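Local coordinates for protein dihydroorotase (Agrobacterium tumefaciens, PDB 2OGJ) that deacetylates acetyl-(R)-mandelate in vitro as a zinc-binding esterase with a TIM-barrel amidohydrolase fold, and hydrolyses acetyl glycolate less efficiently, at residues Arg150-Ile155 with Gly184-Thr189; Glu162-Asn167 with Lys199-Pro204; Ile155-Ile160 with Lys195-Ile200. One frame throughout, in Å; residues are numbered along the deposited sequence.

Contact 1: Arg150-Ile155 with Gly184-Thr189; sequences RDIKDI and GSWGVT
Trp-186, the first residue of a type II' beta turn, packs on the Asx turn that starts at Asp-151. The two turns belong to surface loops that lead into helices 189-201 and 157-165. Trp-186 is the one residue of 184-189 that touches the other segment. Its CG lies between the backbone N and the carbonyl carbon (chi1 71°), which sends the ring out across the gap to the other loop. There one ring face receives Asp-151 CA, which sits 3.6 Å above the plane, offset toward the rim. Trp-186 CZ2 approaches Asp-151 C at 3.7 Å, so backbone as well as side chain forms the bed for the ring. Further along the six-membered ring, Trp-186 CH2 meets Ile-152 CG2 at 3.9 Å, the two side chains crossing at about a right angle. Ile-155 CD1 adds a looser touch on Trp-186 CH2, at 4.3 Å.

The loop under the indole is held by its own polar groups. Asp-151 OD1 takes the N-H of Lys-153 on its anti side, with an N to OD1 distance of 3.1 Å. Asp-154 N bonds back to Asp-151 O. Asp-154 OD2 receives two weak bonds, from the backbone N atoms of Arg-150 and Asp-151. Trp-186 NE1 bonds to the backbone O of Leu-149, which ties the pyrrole end of the indole to the same loop.

Subunits also meet here. Arg-150 forms a salt bridge to Asp-151 of the second subunit, and Ser-185 OG bonds to Ile-152 N of the fourth subunit. One tryptophan laid across an Asx turn thus joins the beta-alpha loop before helix 157-165 to the turn between helices 180-183 and 189-201, on the rim of the TIM-barrel fold.

Contact 2: Glu162-Asn167 with Lys199-Pro204; sequences ECYAEN and KILKVP
Tyr-164 reaches from helix 157-165 to Leu-201, the last residue of helix 189-201, and to Val-203 just beyond it. Tyr-164 carries the whole contact from its segment. Its CG is anti to the backbone N (chi1 179°), and this directs the ring outward to the neighbouring helix. The nearest pair is Tyr-164 CD2 with Leu-201 CD2, at 3.5 Å. The same methyl group also lies 3.7 Å from Tyr-164 CG and touches CB, so it rests at the root of the ring. Tyrosine and leucine slide past each other in opposite directions, each pointing back along the flank of the other. Val-203 CG2 comes to the diagonally opposed ring carbon, Tyr-164 CE1, at 4.3 Å. It is the lighter of the two touches. Beyond the tyrosine, Asn-167 N bonds to Tyr-164 O at 3.0 Å.

The partners are placed by a Schellman motif. Lys-202 has positive phi and is its C-prime residue. Val-203 N probably bonds to Ala-198 O, with 3.0 Å between the two atoms. A weaker bond runs from Lys-202 N to Lys-199 O. This turn brings Val-203 round to the tyrosine, two residues after Leu-201. Outside the contact, Leu-201 also packs on Ile-160, Leu-161 and Leu-174, while Ile-171 touches Tyr-164 from the strand.

Only carbon atoms meet between the two segments. The contact therefore rests on shape and on apolar burial, and no hydrogen bond between the two segments sets the turn of the aromatic ring against the leucine and valine.

Contact 3: Ile155-Ile160 with Lys195-Ile200; sequences IDLDRI and KKIAKI
Ile-197 is the centre of this contact and packs against Ile-155, Leu-157 and Ile-160. Its CG1, CG2 and CD1 each meet a different residue. Ile-197 CG1 meets Leu-157 CG at 4.0 Å and Leu-157 CD1 at the same distance, with the two side chains passing at a slant. Leu-157 CG is anti to its backbone N (chi1 -175°), which brings the branch nearer to Ile-197 than the start of the side chain. Ile-197 CG2 rests on Ile-160 CG2 at 3.9 Å, and here the side chains stand roughly at right angles. Ile-197 CD1 reaches Ile-155 CG2 at 4.2 Å, before the helix begins.

Behind this apolar layer, Asp-156 is the N-cap of helix 157-165. Its OD1 accepts the N-H of Arg-159 from above the carboxylate plane, in a nearly straight bond of 3.0 Å. Its OD2 forms a salt bridge to Arg-159 NH1 at 2.8 Å. The cap thus anchors the first turn, which carries Leu-157 and Ile-160.

Further out, Lys-196 makes salt bridges to Asp-217 and Asp-244 of the third subunit, and Lys-195 makes one to Asp-227 of its own chain. The contact joins the start of helix 157-165 to the second half of helix 189-201. Helix 157-165 follows strand 128-132; helix 189-201 comes after strands 171-173 and 177-178 and short helix 180-183.

In the fold
The chain leaves strand 128-132 and runs through 150-155, 155-160 and 162-167 in turn. It then passes strands 171-173 and 177-178 and helix 180-183 before reaching the three partner segments. Contact 1 closes a loop first, at 184-189. Contact 3 closes the next at 195-200, and contact 2 follows at 199-204. Contact 1 crosses both others along the chain and shares Ile-155 with contact 3. Contacts 2 and 3 share Lys-199 and Ile-200 and lie directly against each other, centres about 8 Å apart. Together they join helix 157-165 to the C-terminal half of helix 189-201, while contact 1 joins the loops that precede them. All three also reach the third subunit.

Contact 1: Arg150-Ile155 with Gly184-Thr189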
ATOM      1  N   ARG A 150      -4.208   1.880 -10.551  1.00 54.16           N
ATOM      2  CA  ARG A 150      -4.033   1.836  -9.103  1.00 57.85           C
ATOM      3  C   ARG A 150      -2.624   2.205  -8.651  1.00 57.92           C
ATOM      4  O   ARG A 150      -2.430   2.573  -7.487  1.00 60.40           O
ATOM      5  CB  ARG A 150      -4.396   0.437  -8.580  1.00 60.38           C
ATOM      6  CG  ARG A 150      -5.855   0.079  -8.810  1.00 64.55           C
ATOM      7  CD  ARG A 150      -6.140  -1.382  -8.541  1.00 67.83           C
ATOM      8  NE  ARG A 150      -5.776  -1.765  -7.186  1.00 69.94           N
ATOM      9  CZ  ARG A 150      -6.129  -2.918  -6.628  1.00 71.63           C
ATOM     10  NH1 ARG A 150      -6.856  -3.790  -7.317  1.00 71.55           N
ATOM     11  NH2 ARG A 150      -5.761  -3.196  -5.382  1.00 72.53           N
ATOM     12  N   ASP A 151      -1.654   2.103  -9.560  1.00 56.16           N
ATOM     13  CA  ASP A 151      -0.258   2.422  -9.273  1.00 54.48           C
ATOM     14  C   ASP A 151       0.607   2.150 -10.509  1.00 53.01           C
ATOM     15  O   ASP A 151       0.077   1.770 -11.542  1.00 52.91           O
ATOM     16  CB  ASP A 151       0.238   1.613  -8.071  1.00 55.24           C
ATOM     17  CG  ASP A 151      -0.082   0.144  -8.184  1.00 56.58           C
ATOM     18  OD1 ASP A 151       0.289  -0.473  -9.205  1.00 57.91           O
ATOM     19  OD2 ASP A 151      -0.704  -0.396  -7.245  1.00 58.79           O
ATOM     20  N   ILE A 152       1.923   2.334 -10.420  1.00 51.87           N
ATOM     21  CA  ILE A 152       2.769   2.116 -11.594  1.00 51.27           C
ATOM     22  C   ILE A 152       2.934   0.698 -12.076  1.00 50.95           C
ATOM     23  O   ILE A 152       3.504   0.494 -13.136  1.00 49.02           O
ATOM     24  CB  ILE A 152       4.213   2.689 -11.439  1.00 51.72           C
ATOM     25  CG1 ILE A 152       4.640   2.632  -9.978  1.00 49.64           C
ATOM     26  CG2 ILE A 152       4.308   4.067 -12.076  1.00 49.37           C
ATOM     27  CD1 ILE A 152       4.824   1.261  -9.467  1.00 48.15           C
ATOM     28  N   LYS A 153       2.489  -0.292 -11.312  1.00 52.49           N
ATOM     29  CA  LYS A 153       2.622  -1.650 -11.814  1.00 55.45           C
ATOM     30  C   LYS A 153       1.558  -1.819 -12.913  1.00 55.26           C
ATOM     31  O   LYS A 153       1.659  -2.696 -13.772  1.00 55.68           O
ATOM     32  CB  LYS A 153       2.448  -2.691 -10.692  1.00 57.50           C
ATOM     33  CG  LYS A 153       3.427  -2.510  -9.520  1.00 60.87           C
ATOM     34  CD  LYS A 153       3.743  -3.819  -8.749  1.00 63.57           C
ATOM     35  CE  LYS A 153       2.516  -4.528  -8.133  1.00 65.98           C
ATOM     36  NZ  LYS A 153       1.845  -3.736  -7.057  1.00 65.37           N
ATOM     37  N   ASP A 154       0.552  -0.949 -12.890  1.00 54.72           N
ATOM     38  CA  ASP A 154      -0.516  -0.975 -13.879  1.00 54.14           C
ATOM     39  C   ASP A 154      -0.069  -0.359 -15.206  1.00 53.98           C
ATOM     40  O   ASP A 154      -0.734  -0.540 -16.221  1.00 54.12           O
ATOM     41  CB  ASP A 154      -1.736  -0.202 -13.377  1.00 55.65           C
ATOM     42  CG  ASP A 154      -2.431  -0.883 -12.227  1.00 57.76           C
ATOM     43  OD1 ASP A 154      -2.959  -1.996 -12.434  1.00 61.55           O
ATOM     44  OD2 ASP A 154      -2.456  -0.305 -11.117  1.00 60.12           O
ATOM     45  N   ILE A 155       1.049   0.367 -15.204  1.00 53.06           N
ATOM     46  CA  ILE A 155       1.546   1.010 -16.429  1.00 51.79           C
ATOM     47  C   ILE A 155       2.807   0.334 -16.962  1.00 52.21           C
ATOM     48  O   ILE A 155       3.805   0.267 -16.266  1.00 54.01           O
ATOM     49  CB  ILE A 155       1.872   2.496 -16.177  1.00 50.18           C
ATOM     50  CG1 ILE A 155       0.629   3.216 -15.678  1.00 49.49           C
ATOM     51  CG2 ILE A 155       2.394   3.147 -17.445  1.00 47.57           C
ATOM     52  CD1 ILE A 155       0.884   4.650 -15.287  1.00 49.57           C
ATOM     53  N   GLY A 184      -7.555   6.666  -7.555  1.00 52.02           N
ATOM     54  CA  GLY A 184      -7.498   6.768  -6.107  1.00 53.56           C
ATOM     55  C   GLY A 184      -6.827   7.992  -5.496  1.00 54.54           C
ATOM     56  O   GLY A 184      -7.355   9.106  -5.584  1.00 54.40           O
ATOM     57  N   SER A 185      -5.665   7.797  -4.874  1.00 54.43           N
ATOM     58  CA  SER A 185      -4.977   8.906  -4.224  1.00 53.90           C
ATOM     59  C   SER A 185      -3.780   9.543  -4.912  1.00 54.19           C
ATOM     60  O   SER A 185      -3.351  10.603  -4.464  1.00 55.01           O
ATOM     61  CB  SER A 185      -4.551   8.511  -2.799  1.00 54.02           C
ATOM     62  OG  SER A 185      -5.655   8.373  -1.915  1.00 51.71           O
ATOM     63  N   TRP A 186      -3.230   8.962  -5.981  1.00 55.00           N
ATOM     64  CA  TRP A 186      -2.052   9.615  -6.572  1.00 57.39           C
ATOM     65  C   TRP A 186      -2.234  10.630  -7.691  1.00 56.91           C
ATOM     66  O   TRP A 186      -1.275  10.956  -8.401  1.00 58.75           O
ATOM     67  CB  TRP A 186      -0.968   8.590  -6.971  1.00 59.50           C
ATOM     68  CG  TRP A 186      -1.231   7.715  -8.145  1.00 58.67           C
ATOM     69  CD1 TRP A 186      -2.398   7.099  -8.456  1.00 59.05           C
ATOM     70  CD2 TRP A 186      -0.266   7.265  -9.108  1.00 56.91           C
ATOM     71  NE1 TRP A 186      -2.229   6.280  -9.554  1.00 60.41           N
ATOM     72  CE2 TRP A 186      -0.927   6.364  -9.976  1.00 57.85           C
ATOM     73  CE3 TRP A 186       1.088   7.529  -9.321  1.00 54.85           C
ATOM     74  CZ2 TRP A 186      -0.281   5.728 -11.040  1.00 55.79           C
ATOM     75  CZ3 TRP A 186       1.732   6.894 -10.382  1.00 55.82           C
ATOM     76  CH2 TRP A 186       1.044   6.005 -11.227  1.00 55.04           C
ATOM     77  N   GLY A 187      -3.456  11.145  -7.813  1.00 55.87           N
ATOM     78  CA  GLY A 187      -3.804  12.162  -8.791  1.00 55.22           C
ATOM     79  C   GLY A 187      -3.166  12.323 -10.167  1.00 54.79           C
ATOM     80  O   GLY A 187      -3.314  11.464 -11.032  1.00 55.81           O
ATOM     81  N   VAL A 188      -2.472  13.445 -10.366  1.00 53.76           N
ATOM     82  CA  VAL A 188      -1.849  13.793 -11.650  1.00 53.03           C
ATOM     83  C   VAL A 188      -0.658  13.001 -12.183  1.00 52.11           C
ATOM     84  O   VAL A 188      -0.392  13.032 -13.394  1.00 52.81           O
ATOM     85  CB  VAL A 188      -1.403  15.288 -11.680  1.00 53.03           C
ATOM     86  CG1 VAL A 188      -2.576  16.187 -12.024  1.00 51.87           C
ATOM     87  CG2 VAL A 188      -0.784  15.672 -10.344  1.00 51.40           C
ATOM     88  N   THR A 189       0.075  12.319 -11.308  1.00 50.43           N
ATOM     89  CA  THR A 189       1.234  11.576 -11.767  1.00 49.10           C
ATOM     90  C   THR A 189       0.913  10.779 -13.037  1.00 46.76           C
ATOM     91  O   THR A 189       1.527  11.004 -14.085  1.00 45.31           O
ATOM     92  CB  THR A 189       1.768  10.631 -10.667  1.00 51.40           C
ATOM     93  OG1 THR A 189       2.052  11.387  -9.481  1.00 51.41           O
ATOM     94  CG2 THR A 189       3.037   9.933 -11.133  1.00 49.98           C
TER

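Contact 2: Glu162-Asn167 with Lys199-Pro204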
ATOM      1  N   GLU A 162       5.310  -1.345 -27.578  1.00 43.84           N
ATOM      2  CA  GLU A 162       5.273  -2.535 -28.412  1.00 46.48           C
ATOM      3  C   GLU A 162       3.865  -2.663 -29.029  1.00 46.21           C
ATOM      4  O   GLU A 162       3.720  -2.804 -30.242  1.00 45.43           O
ATOM      5  CB  GLU A 162       5.628  -3.769 -27.571  1.00 49.14           C
ATOM      6  CG  GLU A 162       5.783  -5.052 -28.375  1.00 54.09           C
ATOM      7  CD  GLU A 162       5.692  -6.295 -27.502  1.00 57.01           C
ATOM      8  OE1 GLU A 162       4.710  -6.407 -26.732  1.00 58.04           O
ATOM      9  OE2 GLU A 162       6.591  -7.158 -27.589  1.00 58.20           O
ATOM     10  N   CYS A 163       2.834  -2.572 -28.187  1.00 46.43           N
ATOM     11  CA  CYS A 163       1.442  -2.665 -28.642  1.00 47.29           C
ATOM     12  C   CYS A 163       1.073  -1.661 -29.742  1.00 47.27           C
ATOM     13  O   CYS A 163       0.412  -2.009 -30.713  1.00 47.60           O
ATOM     14  CB  CYS A 163       0.474  -2.482 -27.463  1.00 45.53           C
ATOM     15  SG  CYS A 163      -1.268  -2.784 -27.876  1.00 42.29           S
ATOM     16  N   TYR A 164       1.505  -0.420 -29.586  1.00 47.13           N
ATOM     17  CA  TYR A 164       1.208   0.622 -30.558  1.00 47.35           C
ATOM     18  C   TYR A 164       1.877   0.406 -31.906  1.00 49.52           C
ATOM     19  O   TYR A 164       1.271   0.683 -32.944  1.00 49.73           O
ATOM     20  CB  TYR A 164       1.635   1.991 -30.021  1.00 44.92           C
ATOM     21  CG  TYR A 164       1.364   3.093 -30.997  1.00 42.29           C
ATOM     22  CD1 TYR A 164       0.087   3.628 -31.134  1.00 40.64           C
ATOM     23  CD2 TYR A 164       2.363   3.547 -31.846  1.00 41.21           C
ATOM     24  CE1 TYR A 164      -0.186   4.587 -32.098  1.00 39.31           C
ATOM     25  CE2 TYR A 164       2.100   4.504 -32.817  1.00 40.77           C
ATOM     26  CZ  TYR A 164       0.826   5.020 -32.942  1.00 40.53           C
ATOM     27  OH  TYR A 164       0.562   5.941 -33.935  1.00 42.51           O
ATOM     28  N   ALA A 165       3.127  -0.064 -31.886  1.00 51.18           N
ATOM     29  CA  ALA A 165       3.904  -0.319 -33.105  1.00 50.97           C
ATOM     30  C   ALA A 165       3.217  -1.357 -33.980  1.00 51.51           C
ATOM     31  O   ALA A 165       3.208  -1.244 -35.208  1.00 51.54           O
ATOM     32  CB  ALA A 165       5.283  -0.793 -32.739  1.00 50.40           C
ATOM     33  N   GLU A 166       2.627  -2.362 -33.337  1.00 52.26           N
ATOM     34  CA  GLU A 166       1.933  -3.441 -34.027  1.00 53.43           C
ATOM     35  C   GLU A 166       0.502  -3.042 -34.374  1.00 52.24           C
ATOM     36  O   GLU A 166      -0.167  -3.807 -35.086  1.00 53.26           O
ATOM     37  CB  GLU A 166       1.944  -4.713 -33.178  1.00 57.19           C
ATOM     38  CG  GLU A 166       3.335  -5.234 -32.861  1.00 62.71           C
ATOM     39  CD  GLU A 166       3.308  -6.488 -32.009  1.00 66.65           C
ATOM     40  OE1 GLU A 166       2.198  -6.953 -31.672  1.00 67.07           O
ATOM     41  OE2 GLU A 166       4.395  -7.005 -31.678  1.00 20.58           O
ATOM     42  N   ASN A 167       0.005  -1.916 -33.887  1.00 49.60           N
ATOM     43  CA  ASN A 167      -1.373  -1.535 -34.189  1.00 48.42           C
ATOM     44  C   ASN A 167      -1.589  -0.060 -34.463  1.00 48.67           C
ATOM     45  O   ASN A 167      -2.649   0.482 -34.143  1.00 47.56           O
ATOM     46  CB  ASN A 167      -2.309  -1.955 -33.056  1.00 46.82           C
ATOM     47  CG  ASN A 167      -2.186  -3.410 -32.711  1.00 44.92           C
ATOM     48  OD1 ASN A 167      -1.425  -3.771 -31.823  1.00 46.34           O
ATOM     49  ND2 ASN A 167      -2.916  -4.259 -33.422  1.00 43.10           N
ATOM     50  N   LYS A 199       3.620  11.672 -26.022  1.00 51.23           N
ATOM     51  CA  LYS A 199       4.616  12.472 -26.735  1.00 52.81           C
ATOM     52  C   LYS A 199       5.611  11.559 -27.452  1.00 52.19           C
ATOM     53  O   LYS A 199       6.008  11.831 -28.582  1.00 52.75           O
ATOM     54  CB  LYS A 199       5.370  13.405 -25.769  1.00 55.14           C
ATOM     55  CG  LYS A 199       4.524  14.559 -25.222  1.00 57.75           C
ATOM     56  CD  LYS A 199       5.333  15.857 -25.034  1.00 58.59           C
ATOM     57  CE  LYS A 199       6.383  15.756 -23.939  1.00 59.38           C
ATOM     58  NZ  LYS A 199       5.775  15.567 -22.590  1.00 59.35           N
ATOM     59  N   ILE A 200       6.006  10.468 -26.798  1.00 51.30           N
ATOM     60  CA  ILE A 200       6.941   9.517 -27.402  1.00 50.48           C
ATOM     61  C   ILE A 200       6.317   8.849 -28.619  1.00 50.06           C
ATOM     62  O   ILE A 200       6.969   8.710 -29.652  1.00 49.28           O
ATOM     63  CB  ILE A 200       7.361   8.397 -26.406  1.00 51.02           C
ATOM     64  CG1 ILE A 200       8.256   8.983 -25.317  1.00 52.02           C
ATOM     65  CG2 ILE A 200       8.083   7.271 -27.136  1.00 48.37           C
ATOM     66  CD1 ILE A 200       8.632   7.974 -24.257  1.00 55.16           C
ATOM     67  N   LEU A 201       5.052   8.440 -28.485  1.00 49.12           N
ATOM     68  CA  LEU A 201       4.324   7.770 -29.567  1.00 48.85           C
ATOM     69  C   LEU A 201       3.917   8.754 -30.635  1.00 47.42           C
ATOM     70  O   LEU A 201       3.591   8.364 -31.757  1.00 44.52           O
ATOM     71  CB  LEU A 201       3.075   7.055 -29.023  1.00 49.99           C
ATOM     72  CG  LEU A 201       3.356   5.844 -28.125  1.00 50.59           C
ATOM     73  CD1 LEU A 201       2.083   5.328 -27.498  1.00 47.85           C
ATOM     74  CD2 LEU A 201       4.029   4.758 -28.957  1.00 52.15           C
ATOM     75  N   LYS A 202       3.962  10.032 -30.283  1.00 48.57           N
ATOM     76  CA  LYS A 202       3.578  11.101 -31.199  1.00 49.84           C
ATOM     77  C   LYS A 202       2.093  10.935 -31.496  1.00 47.60           C
ATOM     78  O   LYS A 202       1.665  10.969 -32.651  1.00 46.64           O
ATOM     79  CB  LYS A 202       4.398  11.030 -32.494  1.00 52.35           C
ATOM     80  CG  LYS A 202       5.900  11.216 -32.275  1.00 56.71           C
ATOM     81  CD  LYS A 202       6.676  11.289 -33.591  1.00 60.19           C
ATOM     82  CE  LYS A 202       6.473  10.031 -34.423  1.00 62.04           C
ATOM     83  NZ  LYS A 202       7.042  10.196 -35.785  1.00 64.31           N
ATOM     84  N   VAL A 203       1.313  10.795 -30.429  1.00 45.20           N
ATOM     85  CA  VAL A 203      -0.118  10.576 -30.549  1.00 44.57           C
ATOM     86  C   VAL A 203      -0.919  11.426 -29.541  1.00 43.21           C
ATOM     87  O   VAL A 203      -0.401  11.828 -28.494  1.00 43.74           O
ATOM     88  CB  VAL A 203      -0.386   9.053 -30.368  1.00 44.68           C
ATOM     89  CG1 VAL A 203      -0.539   8.711 -28.882  1.00 43.45           C
ATOM     90  CG2 VAL A 203      -1.565   8.609 -31.217  1.00 44.97           C
ATOM     91  N   PRO A 204      -2.190  11.726 -29.848  1.00 41.70           N
ATOM     92  CA  PRO A 204      -2.986  12.533 -28.923  1.00 42.36           C
ATOM     93  C   PRO A 204      -3.414  11.791 -27.668  1.00 42.04           C
ATOM     94  O   PRO A 204      -3.415  10.570 -27.634  1.00 39.53           O
ATOM     95  CB  PRO A 204      -4.166  12.967 -29.777  1.00 41.03           C
ATOM     96  CG  PRO A 204      -4.331  11.804 -30.696  1.00 41.98           C
ATOM     97  CD  PRO A 204      -2.923  11.498 -31.100  1.00 41.51           C
TER

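Contact 3: Ile155-Ile160 with Lys195-Ile200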
ATOM      1  N   ILE A 155       1.049   0.367 -15.204  1.00 53.06           N
ATOM      2  CA  ILE A 155       1.546   1.010 -16.429  1.00 51.79           C
ATOM      3  C   ILE A 155       2.807   0.334 -16.962  1.00 52.21           C
ATOM      4  O   ILE A 155       3.805   0.267 -16.266  1.00 54.01           O
ATOM      5  CB  ILE A 155       1.872   2.496 -16.177  1.00 50.18           C
ATOM      6  CG1 ILE A 155       0.629   3.216 -15.678  1.00 49.49           C
ATOM      7  CG2 ILE A 155       2.394   3.147 -17.445  1.00 47.57           C
ATOM      8  CD1 ILE A 155       0.884   4.650 -15.287  1.00 49.57           C
ATOM      9  N   ASP A 156       2.766  -0.156 -18.199  1.00 53.26           N
ATOM     10  CA  ASP A 156       3.920  -0.818 -18.799  1.00 53.24           C
ATOM     11  C   ASP A 156       4.290  -0.106 -20.089  1.00 53.87           C
ATOM     12  O   ASP A 156       3.819  -0.464 -21.170  1.00 54.91           O
ATOM     13  CB  ASP A 156       3.589  -2.272 -19.091  1.00 53.40           C
ATOM     14  CG  ASP A 156       4.830  -3.120 -19.314  1.00 53.65           C
ATOM     15  OD1 ASP A 156       5.711  -2.700 -20.114  1.00 51.68           O
ATOM     16  OD2 ASP A 156       4.904  -4.211 -18.683  1.00 52.39           O
ATOM     17  N   LEU A 157       5.151   0.898 -19.957  1.00 54.82           N
ATOM     18  CA  LEU A 157       5.599   1.724 -21.077  1.00 54.75           C
ATOM     19  C   LEU A 157       6.134   0.941 -22.264  1.00 55.10           C
ATOM     20  O   LEU A 157       5.756   1.203 -23.405  1.00 54.15           O
ATOM     21  CB  LEU A 157       6.656   2.723 -20.581  1.00 54.08           C
ATOM     22  CG  LEU A 157       7.226   3.785 -21.518  1.00 51.36           C
ATOM     23  CD1 LEU A 157       7.813   4.898 -20.680  1.00 51.38           C
ATOM     24  CD2 LEU A 157       8.267   3.179 -22.432  1.00 52.74           C
ATOM     25  N   ASP A 158       7.010  -0.021 -22.000  1.00 56.48           N
ATOM     26  CA  ASP A 158       7.583  -0.823 -23.076  1.00 56.87           C
ATOM     27  C   ASP A 158       6.502  -1.612 -23.818  1.00 55.25           C
ATOM     28  O   ASP A 158       6.475  -1.635 -25.052  1.00 55.09           O
ATOM     29  CB  ASP A 158       8.662  -1.761 -22.520  1.00 60.08           C
ATOM     30  CG  ASP A 158      10.013  -1.055 -22.310  1.00 63.13           C
ATOM     31  OD1 ASP A 158      10.707  -1.398 -21.321  1.00 63.68           O
ATOM     32  OD2 ASP A 158      10.393  -0.179 -23.134  1.00 62.53           O
ATOM     33  N   ARG A 159       5.598  -2.247 -23.077  1.00 52.19           N
ATOM     34  CA  ARG A 159       4.538  -2.994 -23.728  1.00 48.61           C
ATOM     35  C   ARG A 159       3.566  -2.062 -24.475  1.00 45.93           C
ATOM     36  O   ARG A 159       3.016  -2.436 -25.514  1.00 43.73           O
ATOM     37  CB  ARG A 159       3.817  -3.866 -22.707  1.00 47.86           C
ATOM     38  CG  ARG A 159       4.606  -5.112 -22.335  1.00 49.63           C
ATOM     39  CD  ARG A 159       3.769  -6.077 -21.510  1.00 53.49           C
ATOM     40  NE  ARG A 159       4.438  -7.357 -21.247  1.00 57.16           N
ATOM     41  CZ  ARG A 159       5.504  -7.514 -20.456  1.00 59.22           C
ATOM     42  NH1 ARG A 159       6.045  -6.463 -19.833  1.00 60.13           N
ATOM     43  NH2 ARG A 159       6.031  -8.725 -20.285  1.00 57.27           N
ATOM     44  N   ILE A 160       3.369  -0.848 -23.962  1.00 41.79           N
ATOM     45  CA  ILE A 160       2.506   0.098 -24.646  1.00 39.65           C
ATOM     46  C   ILE A 160       3.191   0.464 -25.965  1.00 38.78           C
ATOM     47  O   ILE A 160       2.560   0.525 -27.017  1.00 35.87           O
ATOM     48  CB  ILE A 160       2.286   1.373 -23.824  1.00 38.25           C
ATOM     49  CG1 ILE A 160       1.370   1.074 -22.635  1.00 36.96           C
ATOM     50  CG2 ILE A 160       1.695   2.452 -24.701  1.00 36.32           C
ATOM     51  CD1 ILE A 160       1.185   2.250 -21.657  1.00 37.04           C
ATOM     52  N   LYS A 195       1.124  11.758 -20.628  1.00 41.94           N
ATOM     53  CA  LYS A 195       1.598  12.754 -21.576  1.00 41.83           C
ATOM     54  C   LYS A 195       2.987  12.411 -22.131  1.00 41.97           C
ATOM     55  O   LYS A 195       3.276  12.623 -23.314  1.00 39.14           O
ATOM     56  CB  LYS A 195       1.602  14.127 -20.903  1.00 41.37           C
ATOM     57  CG  LYS A 195       1.941  15.259 -21.847  1.00 41.77           C
ATOM     58  CD  LYS A 195       0.932  15.329 -22.973  1.00 42.69           C
ATOM     59  CE  LYS A 195       1.377  16.310 -24.027  1.00 44.14           C
ATOM     60  NZ  LYS A 195       0.396  16.402 -25.134  1.00 46.46           N
ATOM     61  N   LYS A 196       3.838  11.866 -21.269  1.00 43.81           N
ATOM     62  CA  LYS A 196       5.189  11.489 -21.665  1.00 45.04           C
ATOM     63  C   LYS A 196       5.156  10.429 -22.768  1.00 44.83           C
ATOM     64  O   LYS A 196       5.788  10.607 -23.829  1.00 42.98           O
ATOM     65  CB  LYS A 196       5.962  10.956 -20.453  1.00 46.53           C
ATOM     66  CG  LYS A 196       7.416  10.602 -20.733  1.00 48.67           C
ATOM     67  CD  LYS A 196       8.256  11.843 -20.971  1.00 51.44           C
ATOM     68  CE  LYS A 196       9.716  11.500 -21.233  1.00 50.71           C
ATOM     69  NZ  LYS A 196      10.480  12.761 -21.391  1.00 49.40           N
ATOM     70  N   ILE A 197       4.416   9.342 -22.518  1.00 44.55           N
ATOM     71  CA  ILE A 197       4.284   8.234 -23.474  1.00 44.55           C
ATOM     72  C   ILE A 197       3.600   8.691 -24.758  1.00 44.89           C
ATOM     73  O   ILE A 197       4.038   8.339 -25.853  1.00 44.47           O
ATOM     74  CB  ILE A 197       3.508   7.045 -22.851  1.00 44.33           C
ATOM     75  CG1 ILE A 197       4.314   6.463 -21.672  1.00 43.68           C
ATOM     76  CG2 ILE A 197       3.257   5.974 -23.903  1.00 44.39           C
ATOM     77  CD1 ILE A 197       3.506   5.615 -20.678  1.00 39.59           C
ATOM     78  N   ALA A 198       2.542   9.491 -24.621  1.00 46.39           N
ATOM     79  CA  ALA A 198       1.826  10.029 -25.781  1.00 47.54           C
ATOM     80  C   ALA A 198       2.795  10.839 -26.658  1.00 48.72           C
ATOM     81  O   ALA A 198       2.800  10.701 -27.881  1.00 48.68           O
ATOM     82  CB  ALA A 198       0.648  10.902 -25.314  1.00 46.25           C
ATOM     83  N   LYS A 199       3.620  11.672 -26.022  1.00 51.23           N
ATOM     84  CA  LYS A 199       4.616  12.472 -26.735  1.00 52.81           C
ATOM     85  C   LYS A 199       5.611  11.559 -27.452  1.00 52.19           C
ATOM     86  O   LYS A 199       6.008  11.831 -28.582  1.00 52.75           O
ATOM     87  CB  LYS A 199       5.370  13.405 -25.769  1.00 55.14           C
ATOM     88  CG  LYS A 199       4.524  14.559 -25.222  1.00 57.75           C
ATOM     89  CD  LYS A 199       5.333  15.857 -25.034  1.00 58.59           C
ATOM     90  CE  LYS A 199       6.383  15.756 -23.939  1.00 59.38           C
ATOM     91  NZ  LYS A 199       5.775  15.567 -22.590  1.00 59.35           N
ATOM     92  N   ILE A 200       6.006  10.468 -26.798  1.00 51.30           N
ATOM     93  CA  ILE A 200       6.941   9.517 -27.402  1.00 50.48           C
ATOM     94  C   ILE A 200       6.317   8.849 -28.619  1.00 50.06           C
ATOM     95  O   ILE A 200       6.969   8.710 -29.652  1.00 49.28           O
ATOM     96  CB  ILE A 200       7.361   8.397 -26.406  1.00 51.02           C
ATOM     97  CG1 ILE A 200       8.256   8.983 -25.317  1.00 52.02           C
ATOM     98  CG2 ILE A 200       8.083   7.271 -27.136  1.00 48.37           C
ATOM     99  CD1 ILE A 200       8.632   7.974 -24.257  1.00 55.16           C
TER